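Ribonuclease S-3 (Pyrus pyrifolia, PDB 1IQQ) cleaves RNA as a T2-family ribonuclease of the pear pistil, the enzyme responsible for gametophytic self-incompatibility, by which self pollen is rejected. Local coordinates at residues T7-Q11 against L12-N16; S112-N116 against V117-L121; N78-W81 against D82-M86; E99-Y102 against F103-V106. All coordinates share one frame; numbering follows the deposited sequence.

Contact 1 (T7-Q11 against L12-N16)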
loop_
_atom_site.group_PDB
_atom_site.type_symbol
_atom_site.label_atom_id
_atom_site.label_comp_id
_atom_site.label_asym_id
_atom_site.label_seq_id
_atom_site.Cartn_x
_atom_site.Cartn_y
_atom_site.Cartn_z
ATOM N N THR A 7 -0.838 2.649 -0.221
ATOM C CA THR A 7 0.188 1.789 0.410
ATOM C C THR A 7 0.099 0.367 -0.070
ATOM O O THR A 7 -1.026 -0.199 -0.125
ATOM C CB THR A 7 -0.036 1.787 1.906
ATOM O OG1 THR A 7 0.052 3.144 2.395
ATOM C CG2 THR A 7 1.093 0.964 2.608
ATOM N N GLN A 8 1.221 -0.203 -0.476
ATOM C CA GLN A 8 1.303 -1.614 -0.918
ATOM C C GLN A 8 2.239 -2.332 0.045
ATOM O O GLN A 8 3.142 -1.738 0.662
ATOM C CB GLN A 8 1.833 -1.660 -2.352
ATOM C CG GLN A 8 0.755 -1.101 -3.339
ATOM C CD GLN A 8 1.301 -1.049 -4.736
ATOM O OE1 GLN A 8 1.867 -2.015 -5.203
ATOM N NE2 GLN A 8 1.066 0.094 -5.429
ATOM N N GLN A 9 2.006 -3.629 0.191
ATOM C CA GLN A 9 2.732 -4.485 1.180
ATOM C C GLN A 9 3.308 -5.685 0.510
ATOM O O GLN A 9 2.637 -6.295 -0.344
ATOM C CB GLN A 9 1.760 -4.906 2.312
ATOM C CG GLN A 9 0.593 -5.784 1.811
ATOM C CD GLN A 9 -0.431 -6.083 2.872
ATOM O OE1 GLN A 9 -1.516 -6.629 2.549
ATOM N NE2 GLN A 9 -0.143 -5.764 4.112
ATOM N N TYR A 10 4.560 -6.035 0.852
ATOM C CA TYR A 10 5.251 -7.198 0.274
ATOM C C TYR A 10 4.824 -8.412 1.093
ATOM O O TYR A 10 5.173 -8.519 2.261
ATOM C CB TYR A 10 6.754 -6.907 0.401
ATOM C CG TYR A 10 7.605 -8.040 -0.104
ATOM C CD1 TYR A 10 7.363 -8.645 -1.311
ATOM C CD2 TYR A 10 8.702 -8.476 0.618
ATOM C CE1 TYR A 10 8.180 -9.664 -1.830
ATOM C CE2 TYR A 10 9.527 -9.469 0.146
ATOM C CZ TYR A 10 9.278 -10.089 -1.075
ATOM O OH TYR A 10 10.044 -11.169 -1.553
ATOM N N GLN A 11 4.014 -9.270 0.458
ATOM C CA GLN A 11 3.369 -10.346 1.214
ATOM C C GLN A 11 4.320 -11.242 2.019
ATOM O O GLN A 11 3.994 -11.561 3.146
ATOM C CB GLN A 11 2.540 -11.202 0.237
ATOM C CG GLN A 11 1.452 -10.427 -0.493
ATOM C CD GLN A 11 0.637 -11.358 -1.368
ATOM O OE1 GLN A 11 0.828 -12.600 -1.355
ATOM N NE2 GLN A 11 -0.294 -10.796 -2.120
ATOM N N LEU A 12 5.452 -11.595 1.416
ATOM C CA LEU A 12 6.419 -12.478 2.103
ATOM C C LEU A 12 6.822 -11.880 3.423
ATOM O O LEU A 12 6.887 -12.576 4.458
ATOM C CB LEU A 12 7.660 -12.690 1.226
ATOM C CG LEU A 12 8.621 -13.782 1.709
ATOM C CD1 LEU A 12 8.065 -15.204 1.289
ATOM C CD2 LEU A 12 9.957 -13.624 1.045
ATOM N N ALA A 13 7.054 -10.573 3.459
ATOM C CA ALA A 13 7.446 -9.941 4.697
ATOM C C ALA A 13 6.306 -9.715 5.676
ATOM O O ALA A 13 6.465 -9.824 6.914
ATOM C CB ALA A 13 8.152 -8.585 4.370
ATOM N N VAL A 14 5.128 -9.373 5.173
ATOM C CA VAL A 14 3.963 -9.199 6.036
ATOM C C VAL A 14 3.727 -10.495 6.822
ATOM O O VAL A 14 3.425 -10.441 8.012
ATOM C CB VAL A 14 2.673 -8.928 5.181
ATOM C CG1 VAL A 14 1.418 -8.849 6.048
ATOM C CG2 VAL A 14 2.858 -7.594 4.428
ATOM N N CYS A 15 3.891 -11.622 6.124
ATOM C CA CYS A 15 3.613 -12.954 6.778
ATOM C C CYS A 15 4.703 -13.388 7.697
ATOM O O CYS A 15 4.600 -14.464 8.320
ATOM C CB CYS A 15 3.393 -13.973 5.678
ATOM S SG CYS A 15 1.799 -13.616 4.877
ATOM N N ASN A 16 5.748 -12.567 7.797
ATOM C CA ASN A 16 6.879 -12.785 8.717
ATOM C C ASN A 16 6.831 -11.689 9.785
ATOM O O ASN A 16 7.743 -11.577 10.594
ATOM C CB ASN A 16 8.181 -12.678 7.875
ATOM C CG ASN A 16 9.419 -13.213 8.576
ATOM O OD1 ASN A 16 9.384 -14.240 9.230
ATOM N ND2 ASN A 16 10.553 -12.519 8.399
#
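Tyr10 and Val14 are joined by the backbone bond that starts the short helix after strand 3-10: Val14 N donates to Tyr10 O at 3.0 Å, in the carbonyl plane, with an N-H...O angle of 165°. Ala13 N reaches the same oxygen on a much more bent path, and that bond is weak. One residue on, Cys15 N donates to Gln11 O at 3.0 Å, completing the pair of i to i+4 bonds that define this single helical turn.

Tyr10 thus holds the N-cap position at a strand-to-helix junction, the outgoing end of a strand that pairs antiparallel with 30-38 on one flank and 161-171 on the other in the T2 ribonuclease sheet. Val14 O is taken up by Ser17 OG, and Cys15 is tied by a disulfide to Cys22.

Apolar contacts gather round the Tyr10 ring. It has CG anti to its own N (chi1 178°), which lays it alongside Leu12; Leu12 CB sits over one face, 4.1 Å from the ring centroid and 25° off the normal, a CH-pi contact offset toward the rim. Leu12 CD2 lies 3.6 Å from Tyr10 OH, and Ala13 CB meets Tyr10 CD2 at 3.8 Å.

Gln9 and Val14 cross at about a right angle. Val14 CG2 touches Gln9 NE2 at 3.5 Å and also packs against Gln9 CB. Val14 thus packs against a residue whose side chain touches that of the catalytic His33 and which, by similarity, binds the RNA phosphate.

Contact 2 (S112-N116 against V117-L121). With NAG (2-acetamido-2-deoxy-beta-D-glucopyranose), chain B.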
loop_
_atom_site.group_PDB
_atom_site.type_symbol
_atom_site.label_atom_id
_atom_site.label_comp_id
_atom_site.label_asym_id
_atom_site.label_seq_id
_atom_site.Cartn_x
_atom_site.Cartn_y
_atom_site.Cartn_z
ATOM N N SER A 112 -3.931 -0.072 -14.507
ATOM C CA SER A 112 -3.883 0.888 -15.607
ATOM C C SER A 112 -2.773 1.905 -15.529
ATOM O O SER A 112 -2.070 2.179 -16.546
ATOM C CB SER A 112 -5.228 1.599 -15.698
ATOM O OG SER A 112 -5.193 2.608 -16.686
ATOM N N LYS A 113 -2.578 2.449 -14.335
ATOM C CA LYS A 113 -1.558 3.473 -14.146
ATOM C C LYS A 113 -0.213 2.896 -13.776
ATOM O O LYS A 113 0.687 3.653 -13.405
ATOM C CB LYS A 113 -2.016 4.480 -13.094
ATOM C CG LYS A 113 -3.347 5.159 -13.510
ATOM C CD LYS A 113 -3.454 6.436 -12.768
ATOM C CE LYS A 113 -4.682 7.215 -13.145
ATOM N NZ LYS A 113 -4.772 8.451 -12.314
ATOM N N LYS A 114 -0.080 1.576 -13.829
ATOM C CA LYS A 114 1.201 0.923 -13.554
ATOM C C LYS A 114 1.851 1.175 -12.207
ATOM O O LYS A 114 3.096 1.223 -12.093
ATOM C CB LYS A 114 2.177 1.296 -14.678
ATOM C CG LYS A 114 1.548 1.084 -16.091
ATOM C CD LYS A 114 1.087 -0.365 -16.312
ATOM C CE LYS A 114 0.805 -0.702 -17.820
ATOM N NZ LYS A 114 -0.499 -0.102 -18.248
ATOM N N GLN A 115 1.036 1.306 -11.167
ATOM C CA GLN A 115 1.583 1.584 -9.825
ATOM C C GLN A 115 1.899 0.334 -9.006
ATOM O O GLN A 115 2.405 0.467 -7.869
ATOM C CB GLN A 115 0.674 2.550 -9.075
ATOM C CG GLN A 115 0.497 3.912 -9.832
ATOM C CD GLN A 115 -0.404 4.854 -9.084
ATOM O OE1 GLN A 115 -0.627 4.721 -7.869
ATOM N NE2 GLN A 115 -0.866 5.879 -9.760
ATOM N N ASN A 116 1.796 -0.836 -9.603
ATOM C CA ASN A 116 2.185 -2.113 -8.959
ATOM C C ASN A 116 3.685 -1.971 -8.574
ATOM O O ASN A 116 4.544 -1.881 -9.413
ATOM C CB ASN A 116 1.963 -3.199 -10.014
ATOM C CG ASN A 116 2.507 -4.574 -9.598
ATOM O OD1 ASN A 116 3.215 -4.694 -8.579
ATOM N ND2 ASN A 116 2.167 -5.591 -10.405
ATOM N N VAL A 117 3.929 -1.899 -7.259
ATOM C CA VAL A 117 5.273 -1.652 -6.797
ATOM C C VAL A 117 6.228 -2.759 -7.181
ATOM O O VAL A 117 7.415 -2.492 -7.391
ATOM C CB VAL A 117 5.224 -1.404 -5.283
ATOM C CG1 VAL A 117 6.629 -1.573 -4.600
ATOM C CG2 VAL A 117 4.702 0.018 -5.015
ATOM N N SER A 118 5.762 -4.001 -7.286
ATOM C CA SER A 118 6.678 -5.074 -7.757
ATOM C C SER A 118 7.187 -4.757 -9.159
ATOM O O SER A 118 8.377 -5.003 -9.450
ATOM C CB SER A 118 5.965 -6.422 -7.752
ATOM O OG SER A 118 5.806 -6.816 -6.396
ATOM N N ARG A 119 6.280 -4.190 -9.986
ATOM C CA ARG A 119 6.667 -3.863 -11.347
ATOM C C ARG A 119 7.624 -2.670 -11.420
ATOM O O ARG A 119 8.583 -2.711 -12.147
ATOM C CB ARG A 119 5.385 -3.611 -12.164
ATOM C CG ARG A 119 5.629 -3.396 -13.659
ATOM C CD ARG A 119 4.243 -2.985 -14.307
ATOM N NE ARG A 119 4.312 -2.968 -15.779
ATOM C CZ ARG A 119 4.695 -1.914 -16.496
ATOM N NH1 ARG A 119 5.045 -0.781 -15.899
ATOM N NH2 ARG A 119 4.719 -1.994 -17.822
ATOM N N ILE A 120 7.348 -1.616 -10.627
ATOM C CA ILE A 120 8.227 -0.456 -10.591
ATOM C C ILE A 120 9.628 -0.878 -10.164
ATOM O O ILE A 120 10.618 -0.496 -10.774
ATOM C CB ILE A 120 7.667 0.573 -9.612
ATOM C CG1 ILE A 120 6.264 1.019 -10.081
ATOM C CG2 ILE A 120 8.657 1.759 -9.447
ATOM C CD1 ILE A 120 5.664 2.023 -9.164
ATOM N N LEU A 121 9.749 -1.706 -9.136
ATOM C CA LEU A 121 11.055 -2.182 -8.692
ATOM C C LEU A 121 11.712 -3.050 -9.751
ATOM O O LEU A 121 12.894 -2.865 -10.040
ATOM C CB LEU A 121 10.892 -2.963 -7.380
ATOM C CG LEU A 121 10.553 -2.112 -6.148
ATOM C CD1 LEU A 121 10.260 -3.015 -4.954
ATOM C CD2 LEU A 121 11.710 -1.181 -5.782
HETATM C C1 NAG B . 2.794 -6.890 -10.320
HETATM C C2 NAG B . 1.945 -7.899 -11.145
HETATM C C3 NAG B . 2.694 -9.244 -11.133
HETATM C C4 NAG B . 4.114 -9.109 -11.696
HETATM C C5 NAG B . 4.831 -8.007 -10.897
HETATM C C6 NAG B . 6.197 -7.657 -11.385
HETATM C C7 NAG B . -0.490 -7.975 -11.290
HETATM C C8 NAG B . -1.779 -8.389 -10.639
HETATM N N2 NAG B . 0.638 -8.093 -10.549
HETATM O O3 NAG B . 1.927 -10.156 -11.944
HETATM O O4 NAG B . 4.826 -10.341 -11.457
HETATM O O5 NAG B . 4.053 -6.793 -10.973
HETATM O O6 NAG B . 6.201 -7.265 -12.767
HETATM O O7 NAG B . -0.496 -7.526 -12.444
HETATM O O HOH W 1 5.382 -0.133 -13.247
#
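Lys114 lies across Arg119, its aliphatic chain over the flat guanidinium group: CD stands 3.9 Å above the plane, over its centre. Bends at chi2 and chi4 fold the lysine back, and its NZ bonds to Ser112 O at 3.3 Å while staying 5.6 Å from the like-charged Arg119 NH2. A water donates to Lys114 O and accepts from Arg119 NH1 at 2.8 Å, lying in the guanidinium plane at its edge. With an alanine at position 119 the bridging water would probably lose the guanidinium N-H it accepts from, and the Lys114 methylenes the flat group they lie over.

Next, Gln115 O has Ile120 CD1 packed near it.

Asn116 then takes the N-cap of helix 117-123. With CG anti to the backbone N (chi1 172°), OD1 turns to the first helical amides, accepting weakly from Ser118 N at 2.9 Å and from Arg119 N at 3.4 Å. Its carbonyl oxygen receives the straighter bond from Ile120 N, 3.1 Å with 162° at the hydrogen. The side-chain amide serves twice, since ND2 carries the N-linked glycan, bonded to C1 of the NAG, whose C5 rests 3.7 Å from Ser118 CB.

Gln8 of strand 3-10 bonds to Gln115 O and Val117 N, and Ser118 OG to Phe30 N of strand 30-38. Val117 and Ile120 pack on Ile142 of helix 135-143, while Gln115 touches Met109 of helix 99-112.

Contact 3 (N78-W81 against D82-M86)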
loop_
_atom_site.group_PDB
_atom_site.type_symbol
_atom_site.label_atom_id
_atom_site.label_comp_id
_atom_site.label_asym_id
_atom_site.label_seq_id
_atom_site.Cartn_x
_atom_site.Cartn_y
_atom_site.Cartn_z
ATOM N N ASN A 78 -14.174 -10.610 2.361
ATOM C CA ASN A 78 -15.312 -9.653 2.255
ATOM C C ASN A 78 -15.466 -8.698 3.409
ATOM O O ASN A 78 -15.635 -7.495 3.184
ATOM C CB ASN A 78 -16.659 -10.354 2.025
ATOM C CG ASN A 78 -16.831 -10.882 0.625
ATOM O OD1 ASN A 78 -16.289 -10.358 -0.375
ATOM N ND2 ASN A 78 -17.691 -11.913 0.521
ATOM N N LEU A 79 -15.333 -9.191 4.639
ATOM C CA LEU A 79 -15.456 -8.316 5.790
ATOM C C LEU A 79 -14.256 -7.375 5.817
ATOM O O LEU A 79 -14.390 -6.236 6.212
ATOM C CB LEU A 79 -15.548 -9.132 7.103
ATOM C CG LEU A 79 -15.756 -8.262 8.340
ATOM C CD1 LEU A 79 -17.102 -7.521 8.286
ATOM C CD2 LEU A 79 -15.671 -9.138 9.583
ATOM N N PHE A 80 -13.095 -7.861 5.390
ATOM C CA PHE A 80 -11.838 -7.065 5.307
ATOM C C PHE A 80 -12.028 -5.891 4.305
ATOM O O PHE A 80 -11.729 -4.737 4.622
ATOM C CB PHE A 80 -10.740 -8.044 4.853
ATOM C CG PHE A 80 -9.450 -7.418 4.352
ATOM C CD1 PHE A 80 -8.451 -6.995 5.245
ATOM C CD2 PHE A 80 -9.188 -7.373 2.972
ATOM C CE1 PHE A 80 -7.204 -6.540 4.716
ATOM C CE2 PHE A 80 -7.997 -6.945 2.471
ATOM C CZ PHE A 80 -6.984 -6.522 3.324
ATOM N N TRP A 81 -12.555 -6.166 3.110
ATOM C CA TRP A 81 -12.791 -5.043 2.198
ATOM C C TRP A 81 -13.877 -4.088 2.741
ATOM O O TRP A 81 -13.760 -2.820 2.562
ATOM C CB TRP A 81 -13.209 -5.567 0.846
ATOM C CG TRP A 81 -12.126 -6.304 0.131
ATOM C CD1 TRP A 81 -10.781 -6.001 0.137
ATOM C CD2 TRP A 81 -12.280 -7.493 -0.627
ATOM N NE1 TRP A 81 -10.084 -6.957 -0.574
ATOM C CE2 TRP A 81 -10.977 -7.891 -1.045
ATOM C CE3 TRP A 81 -13.394 -8.281 -0.993
ATOM C CZ2 TRP A 81 -10.742 -9.039 -1.804
ATOM C CZ3 TRP A 81 -13.173 -9.439 -1.767
ATOM C CH2 TRP A 81 -11.834 -9.806 -2.161
ATOM N N ASP A 82 -14.938 -4.629 3.359
ATOM C CA ASP A 82 -15.974 -3.764 3.890
ATOM C C ASP A 82 -15.328 -2.742 4.861
ATOM O O ASP A 82 -15.740 -1.543 4.839
ATOM C CB ASP A 82 -16.973 -4.611 4.683
ATOM C CG ASP A 82 -17.971 -5.332 3.814
ATOM O OD1 ASP A 82 -18.025 -5.178 2.596
ATOM O OD2 ASP A 82 -18.768 -6.058 4.412
ATOM N N LYS A 83 -14.402 -3.185 5.703
ATOM C CA LYS A 83 -13.764 -2.251 6.686
ATOM C C LYS A 83 -12.869 -1.209 5.998
ATOM O O LYS A 83 -12.739 -0.101 6.505
ATOM C CB LYS A 83 -12.949 -2.994 7.748
ATOM C CG LYS A 83 -13.799 -3.990 8.624
ATOM C CD LYS A 83 -12.846 -4.657 9.648
ATOM C CE LYS A 83 -13.421 -5.957 10.203
ATOM N NZ LYS A 83 -12.824 -7.198 9.540
ATOM N N GLU A 84 -12.184 -1.616 4.930
ATOM C CA GLU A 84 -11.345 -0.626 4.222
ATOM C C GLU A 84 -12.212 0.464 3.652
ATOM O O GLU A 84 -11.838 1.646 3.699
ATOM C CB GLU A 84 -10.558 -1.319 3.075
ATOM C CG GLU A 84 -9.556 -2.413 3.637
ATOM C CD GLU A 84 -8.452 -1.859 4.515
ATOM O OE1 GLU A 84 -8.089 -0.640 4.485
ATOM O OE2 GLU A 84 -7.912 -2.706 5.275
ATOM N N TRP A 85 -13.351 0.086 3.101
ATOM C CA TRP A 85 -14.256 1.095 2.606
ATOM C C TRP A 85 -14.789 1.942 3.762
ATOM O O TRP A 85 -14.821 3.160 3.690
ATOM C CB TRP A 85 -15.402 0.446 1.830
ATOM C CG TRP A 85 -16.589 1.362 1.686
ATOM C CD1 TRP A 85 -17.814 1.198 2.282
ATOM C CD2 TRP A 85 -16.639 2.578 0.960
ATOM N NE1 TRP A 85 -18.633 2.270 1.968
ATOM C CE2 TRP A 85 -17.921 3.122 1.144
ATOM C CE3 TRP A 85 -15.713 3.263 0.153
ATOM C CZ2 TRP A 85 -18.310 4.328 0.565
ATOM C CZ3 TRP A 85 -16.085 4.435 -0.420
ATOM C CH2 TRP A 85 -17.398 4.977 -0.207
ATOM N N MET A 86 -15.319 1.291 4.787
ATOM C CA MET A 86 -15.906 2.102 5.860
ATOM C C MET A 86 -14.941 3.012 6.579
ATOM O O MET A 86 -15.302 4.172 6.933
ATOM C CB MET A 86 -16.638 1.194 6.861
ATOM C CG MET A 86 -17.958 0.602 6.312
ATOM S SD MET A 86 -19.062 1.791 5.650
ATOM C CE MET A 86 -19.643 2.566 7.203
HETATM O O HOH W 2 -9.745 -4.262 6.701
#
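Phe80 and Glu84 meet one turn apart along helix 77-89, bound through their backbones by Glu84 N to Phe80 O at 3.2 Å. The same i to i+4 pattern runs through Asp82 N to Asn78 O, Lys83 N to Leu79 O and Trp85 N to Trp81 O, the last with an N-H...O angle of 168°.

A water adds a polar link over this turn: it donates both to Phe80 O at 2.9 Å and to Glu84 OE2 at 2.8 Å. Phe80 O therefore receives a backbone N-H and a water. Asp82 OD1 forms a salt bridge with Arg56, whose NH2 also bonds to Asn78 O.

Among the side-chain contacts, Glu84 OE2 approaches Phe80 CE1 obliquely at 3.9 Å, with carboxylate and ring planes 66° apart. A bend at chi2 (-64°) folds the glutamate back toward the phenylalanine. Lys83 crosses over Leu79 in a similar return: its chain is straight until chi4, where NZ turns in to lie 3.3 Å from Leu79 CG and 3.4 Å from Leu79 CD2.

Trp68 backs the helix, meeting the rings of Phe80 and Trp81 and accepting from Trp81 NE1 at its carbonyl. This is the catalytic helix of the T2 ribonucleases: Glu84 is an active-site residue close to the proton acceptor His88, while Phe80 and Lys83 belong, by similarity, to the RNA phosphate site.

Contact 4 (E99-Y102 against F103-V106)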
loop_
_atom_site.group_PDB
_atom_site.type_symbol
_atom_site.label_atom_id
_atom_site.label_comp_id
_atom_site.label_asym_id
_atom_site.label_seq_id
_atom_site.Cartn_x
_atom_site.Cartn_y
_atom_site.Cartn_z
ATOM N N GLU A 99 -18.567 2.913 -2.743
ATOM C CA GLU A 99 -17.732 1.739 -2.474
ATOM C C GLU A 99 -17.163 1.063 -3.702
ATOM O O GLU A 99 -16.002 0.650 -3.732
ATOM C CB GLU A 99 -18.561 0.730 -1.643
ATOM C CG GLU A 99 -17.832 -0.562 -1.319
ATOM C CD GLU A 99 -18.621 -1.488 -0.411
ATOM O OE1 GLU A 99 -19.575 -1.060 0.273
ATOM O OE2 GLU A 99 -18.235 -2.684 -0.370
ATOM N N ASN A 100 -17.994 0.842 -4.703
ATOM C CA ASN A 100 -17.485 0.195 -5.916
ATOM C C ASN A 100 -16.420 1.111 -6.602
ATOM O O ASN A 100 -15.340 0.617 -7.045
ATOM C CB ASN A 100 -18.659 -0.092 -6.895
ATOM C CG ASN A 100 -19.449 -1.282 -6.462
ATOM O OD1 ASN A 100 -18.883 -2.351 -6.193
ATOM N ND2 ASN A 100 -20.775 -1.121 -6.381
ATOM N N HIS A 101 -16.681 2.419 -6.663
ATOM C CA HIS A 101 -15.746 3.340 -7.274
ATOM C C HIS A 101 -14.432 3.367 -6.517
ATOM O O HIS A 101 -13.368 3.500 -7.118
ATOM C CB HIS A 101 -16.407 4.747 -7.353
ATOM C CG HIS A 101 -15.540 5.798 -7.986
ATOM N ND1 HIS A 101 -14.983 5.670 -9.249
ATOM C CD2 HIS A 101 -15.205 7.010 -7.536
ATOM C CE1 HIS A 101 -14.332 6.795 -9.545
ATOM N NE2 HIS A 101 -14.461 7.621 -8.526
ATOM N N TYR A 102 -14.503 3.230 -5.201
ATOM C CA TYR A 102 -13.270 3.180 -4.408
ATOM C C TYR A 102 -12.374 2.011 -4.830
ATOM O O TYR A 102 -11.156 2.195 -5.092
ATOM C CB TYR A 102 -13.651 2.981 -2.923
ATOM C CG TYR A 102 -12.520 2.861 -1.962
ATOM C CD1 TYR A 102 -11.519 3.867 -1.895
ATOM C CD2 TYR A 102 -12.449 1.767 -1.048
ATOM C CE1 TYR A 102 -10.463 3.804 -0.937
ATOM C CE2 TYR A 102 -11.436 1.694 -0.123
ATOM C CZ TYR A 102 -10.426 2.707 -0.047
ATOM O OH TYR A 102 -9.424 2.655 0.882
ATOM N N PHE A 103 -12.921 0.824 -4.931
ATOM C CA PHE A 103 -12.132 -0.314 -5.305
ATOM C C PHE A 103 -11.746 -0.256 -6.777
ATOM O O PHE A 103 -10.651 -0.678 -7.128
ATOM C CB PHE A 103 -12.924 -1.570 -4.936
ATOM C CG PHE A 103 -12.995 -1.809 -3.452
ATOM C CD1 PHE A 103 -11.840 -1.991 -2.671
ATOM C CD2 PHE A 103 -14.248 -1.821 -2.795
ATOM C CE1 PHE A 103 -11.969 -2.148 -1.293
ATOM C CE2 PHE A 103 -14.356 -1.993 -1.426
ATOM C CZ PHE A 103 -13.208 -2.146 -0.666
ATOM N N GLU A 104 -12.647 0.230 -7.631
ATOM C CA GLU A 104 -12.259 0.376 -9.059
ATOM C C GLU A 104 -11.136 1.381 -9.183
ATOM O O GLU A 104 -10.261 1.221 -10.037
ATOM C CB GLU A 104 -13.484 0.851 -9.861
ATOM C CG GLU A 104 -14.541 -0.221 -10.014
ATOM C CD GLU A 104 -15.927 0.335 -10.344
ATOM O OE1 GLU A 104 -16.076 1.579 -10.513
ATOM O OE2 GLU A 104 -16.870 -0.516 -10.409
ATOM N N THR A 105 -11.128 2.416 -8.348
ATOM C CA THR A 105 -10.062 3.427 -8.383
ATOM C C THR A 105 -8.723 2.790 -7.988
ATOM O O THR A 105 -7.690 3.049 -8.615
ATOM C CB THR A 105 -10.375 4.542 -7.426
ATOM O OG1 THR A 105 -11.529 5.264 -7.940
ATOM C CG2 THR A 105 -9.150 5.509 -7.315
ATOM N N VAL A 106 -8.714 1.943 -6.943
ATOM C CA VAL A 106 -7.464 1.225 -6.578
ATOM C C VAL A 106 -6.951 0.337 -7.684
ATOM O O VAL A 106 -5.755 0.287 -7.949
ATOM C CB VAL A 106 -7.733 0.391 -5.314
ATOM C CG1 VAL A 106 -6.601 -0.579 -5.025
ATOM C CG2 VAL A 106 -7.849 1.374 -4.108
#
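Four successive i to i+4 bonds carry helix 99-112 through its first turns, from a weak one, Phe103 N to Glu99 O, to Glu104 N to Asn100 O at 2.8 Å, Thr105 N to His101 O and Val106 N to Tyr102 O.

His101 O has a second donor, for Thr105 OG1 bonds to it at 2.7 Å. The hydroxyl and the amide of Thr105 reach that oxygen from opposite faces of the carbonyl plane, the hydroxyl from well above it. With OG1 anti to its carbonyl carbon (chi1 -68°), Thr105 folds back along the helix, and Thr105 OG1 also sits 3.6 Å above one face of the His101 imidazole, toward its rim. That ring is fixed at NE2 by a bond to Thr95 O. The methylenes of Glu104 line Asn100 O, with Glu104 CG at 3.2 Å.

The neighbours Tyr102 and Phe103 form an edge-to-face pair, with centroids 5.2 Å apart and planes at 56°. Tyr102 CD2 stands 3.9 Å above the middle of the Phe103 ring. Phe103 also lies alongside Glu99, where Glu99 CG meets Phe103 CE2 at 3.8 Å, the carboxylate and ring planes 70° apart. A serine at Phe103 would probably open a gap beneath the Tyr102 edge and leave Glu99 CG without the ring it lies against.

Phe103 also packs on Leu60 and Leu64 of helix 58-67 and edge-to-face with Trp81 of helix 77-89. Glu99 forms a salt bridge with Arg56. Tyr102 touches the catalytic His88 and bonds through OH to Leu35 O of strand 30-38, where Val106 rests on Val32.

In the fold
Contacts 3 and 4 lie on consecutive helices and meet directly, their centres 12 Å apart: Trp81 O lies 3.3 Å from Phe103 CZ, and Trp85 CE3 3.7 Å from Tyr102 CB. Contact 3 supplies the active-site Glu84, and the Tyr102 side chain of contact 4 comes within about 4 Å of both Glu84 and His88. Contact 1 joins contact 2 through Gln8, whose NE2 is 2.8 Å from Gln115 O and whose OE1 is 2.9 Å from Val117 N. Contact 1 approaches the catalytic residues from the sheet, Gln9 being about 3 Å from His33 between side chains. Contact 2, which carries the glycan, lies away from the catalytic helix, its nearest atoms about 15 Å from those of contact 3.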